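Long-range contact in SloR (PDB 5CVI), which is a homodimeric, zinc-binding manganese regulator of the DtxR/MntR family that probably controls transcription by binding DNA: residues B[178-183]-B[192-197]. Residues are numbered along the deposited sequence; the frame is centred on the assembly and turned at random.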
loop_
_atom_site.group_PDB
_atom_site.type_symbol
_atom_site.label_atom_id
_atom_site.label_comp_id
_atom_site.label_asym_id
_atom_site.label_seq_id
_atom_site.Cartn_x
_atom_site.Cartn_y
_atom_site.Cartn_z
ATOM N N GLU B 178 -17.565 -20.434 -22.471
ATOM C CA GLU B 178 -18.092 -21.775 -22.682
ATOM C C GLU B 178 -17.145 -22.564 -23.582
ATOM O O GLU B 178 -16.898 -22.185 -24.727
ATOM C CB GLU B 178 -19.488 -21.719 -23.312
ATOM C CG GLU B 178 -20.575 -21.171 -22.400
ATOM C CD GLU B 178 -21.944 -21.138 -23.061
ATOM O OE1 GLU B 178 -22.030 -21.416 -24.276
ATOM O OE2 GLU B 178 -22.936 -20.836 -22.361
ATOM N N LEU B 179 -16.601 -23.655 -23.059
ATOM C CA LEU B 179 -15.764 -24.538 -23.861
ATOM C C LEU B 179 -16.284 -25.971 -23.802
ATOM O O LEU B 179 -16.546 -26.504 -22.725
ATOM C CB LEU B 179 -14.306 -24.458 -23.407
ATOM C CG LEU B 179 -14.082 -24.292 -21.905
ATOM C CD1 LEU B 179 -14.176 -25.630 -21.185
ATOM C CD2 LEU B 179 -12.750 -23.616 -21.634
ATOM N N ARG B 180 -16.450 -26.582 -24.972
ATOM C CA ARG B 180 -16.979 -27.936 -25.064
ATOM C C ARG B 180 -15.841 -28.955 -25.071
ATOM O O ARG B 180 -14.999 -28.955 -25.971
ATOM C CB ARG B 180 -17.851 -28.082 -26.320
ATOM C CG ARG B 180 -18.488 -29.455 -26.506
ATOM C CD ARG B 180 -19.379 -29.505 -27.746
ATOM N NE ARG B 180 -20.616 -28.740 -27.588
ATOM C CZ ARG B 180 -20.753 -27.455 -27.905
ATOM N NH1 ARG B 180 -19.725 -26.775 -28.398
ATOM N NH2 ARG B 180 -21.919 -26.847 -27.727
ATOM N N LEU B 181 -15.816 -29.815 -24.056
ATOM C CA LEU B 181 -14.820 -30.877 -23.976
ATOM C C LEU B 181 -15.220 -32.041 -24.874
ATOM O O LEU B 181 -16.215 -32.721 -24.618
ATOM C CB LEU B 181 -14.661 -31.360 -22.534
ATOM C CG LEU B 181 -13.703 -32.538 -22.337
ATOM C CD1 LEU B 181 -12.322 -32.196 -22.875
ATOM C CD2 LEU B 181 -13.625 -32.937 -20.870
ATOM N N LEU B 182 -14.437 -32.267 -25.924
ATOM C CA LEU B 182 -14.750 -33.301 -26.902
ATOM C C LEU B 182 -14.257 -34.676 -26.464
ATOM O O LEU B 182 -14.982 -35.665 -26.551
ATOM C CB LEU B 182 -14.146 -32.943 -28.259
ATOM C CG LEU B 182 -14.613 -31.629 -28.877
ATOM C CD1 LEU B 182 -13.926 -31.396 -30.212
ATOM C CD2 LEU B 182 -16.125 -31.632 -29.044
ATOM N N GLU B 183 -13.016 -34.728 -25.993
ATOM C CA GLU B 183 -12.387 -35.987 -25.621
ATOM C C GLU B 183 -11.073 -35.725 -24.901
ATOM O O GLU B 183 -10.544 -34.614 -24.939
ATOM C CB GLU B 183 -12.103 -36.817 -26.873
ATOM C CG GLU B 183 -11.091 -36.167 -27.803
ATOM C CD GLU B 183 -10.799 -36.998 -29.038
ATOM O OE1 GLU B 183 -11.074 -38.217 -29.020
ATOM O OE2 GLU B 183 -10.296 -36.427 -30.029
ATOM N N THR B 192 -8.925 -32.345 -25.462
ATOM C CA THR B 192 -9.335 -31.637 -26.672
ATOM C C THR B 192 -10.686 -30.952 -26.481
ATOM O O THR B 192 -11.713 -31.611 -26.309
ATOM C CB THR B 192 -9.381 -32.570 -27.900
ATOM O OG1 THR B 192 -8.062 -33.051 -28.184
ATOM C CG2 THR B 192 -9.906 -31.823 -29.116
ATOM N N ILE B 193 -10.672 -29.623 -26.506
ATOM C CA ILE B 193 -11.879 -28.840 -26.276
ATOM C C ILE B 193 -12.221 -27.987 -27.490
ATOM O O ILE B 193 -11.373 -27.738 -28.346
ATOM C CB ILE B 193 -11.729 -27.927 -25.047
ATOM C CG1 ILE B 193 -10.832 -26.732 -25.374
ATOM C CG2 ILE B 193 -11.176 -28.712 -23.867
ATOM C CD1 ILE B 193 -10.773 -25.694 -24.277
ATOM N N GLU B 194 -13.471 -27.540 -27.554
ATOM C CA GLU B 194 -13.942 -26.721 -28.662
ATOM C C GLU B 194 -14.501 -25.395 -28.155
ATOM O O GLU B 194 -15.365 -25.365 -27.278
ATOM C CB GLU B 194 -15.000 -27.482 -29.469
ATOM C CG GLU B 194 -15.616 -26.700 -30.623
ATOM C CD GLU B 194 -16.751 -25.793 -30.184
ATOM O OE1 GLU B 194 -17.460 -26.145 -29.217
ATOM O OE2 GLU B 194 -16.931 -24.723 -30.804
ATOM N N LYS B 195 -13.996 -24.300 -28.716
ATOM C CA LYS B 195 -14.457 -22.961 -28.369
ATOM C C LYS B 195 -14.667 -22.139 -29.632
ATOM O O LYS B 195 -13.740 -21.962 -30.422
ATOM C CB LYS B 195 -13.439 -22.260 -27.465
ATOM C CG LYS B 195 -13.657 -20.762 -27.346
ATOM C CD LYS B 195 -12.460 -20.060 -26.737
ATOM C CE LYS B 195 -12.553 -18.553 -26.922
ATOM N NZ LYS B 195 -13.825 -18.000 -26.378
ATOM N N ASP B 196 -15.889 -21.646 -29.818
ATOM C CA ASP B 196 -16.223 -20.812 -30.971
ATOM C C ASP B 196 -15.958 -21.510 -32.300
ATOM O O ASP B 196 -15.592 -20.871 -33.284
ATOM C CB ASP B 196 -15.463 -19.486 -30.914
ATOM C CG ASP B 196 -15.809 -18.670 -29.687
ATOM O OD1 ASP B 196 -16.973 -18.740 -29.239
ATOM O OD2 ASP B 196 -14.916 -17.968 -29.167
ATOM N N GLY B 197 -16.143 -22.824 -32.319
ATOM C CA GLY B 197 -15.970 -23.596 -33.534
ATOM C C GLY B 197 -14.513 -23.839 -33.871
ATOM O O GLY B 197 -14.166 -24.083 -35.025
#
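Arg180 and Glu194 form a hydrogen-bonded antiparallel pair, Arg180 N meeting Glu194 O at 2.8 Å and Glu194 N meeting Arg180 O at 2.6 Å. Their side chains leave the same face of the sheet and run side by side in one direction. Followed outward, Glu194 first lays its CB 4.1 Å from Leu182 CD1. CG stands anti to the backbone N (chi1 177°), and a bend at chi2 (-83°) brings CD alongside the Arg180 side chain. OE1 then lies 3.5 Å from Arg180 CB and pairs with Arg180 NH1 at the guanidinium edge, in a salt bridge modelled very short and bent, its exact geometry doubtful. OE2 accepts the backbone N-H of Gly197, so the carboxylate oxygens serve different partners, one across the strands and one in the following turn. Arg180 is exposed and Glu194 partly so, which suits long chains carrying charge outward.

On the face of Leu181 and Ile193, apolar side chains meet: Ile193 sends CD1 to Leu179 CB (3.8 Å) and CG2 to Leu181 CD1, its two branches letting one buried side chain touch two leucines; it also packs on Val202 of strand 198-203. Beyond Leu181 the register slips by one. Leu182 N bonds to Thr192 O at 2.8 Å, Glu183 N reaches the same oxygen weakly, and Thr192 N returns a bond to Glu183 O. Two residues facing one make a classic beta bulge, here within a beta hairpin of the SH3-like FeoA domain.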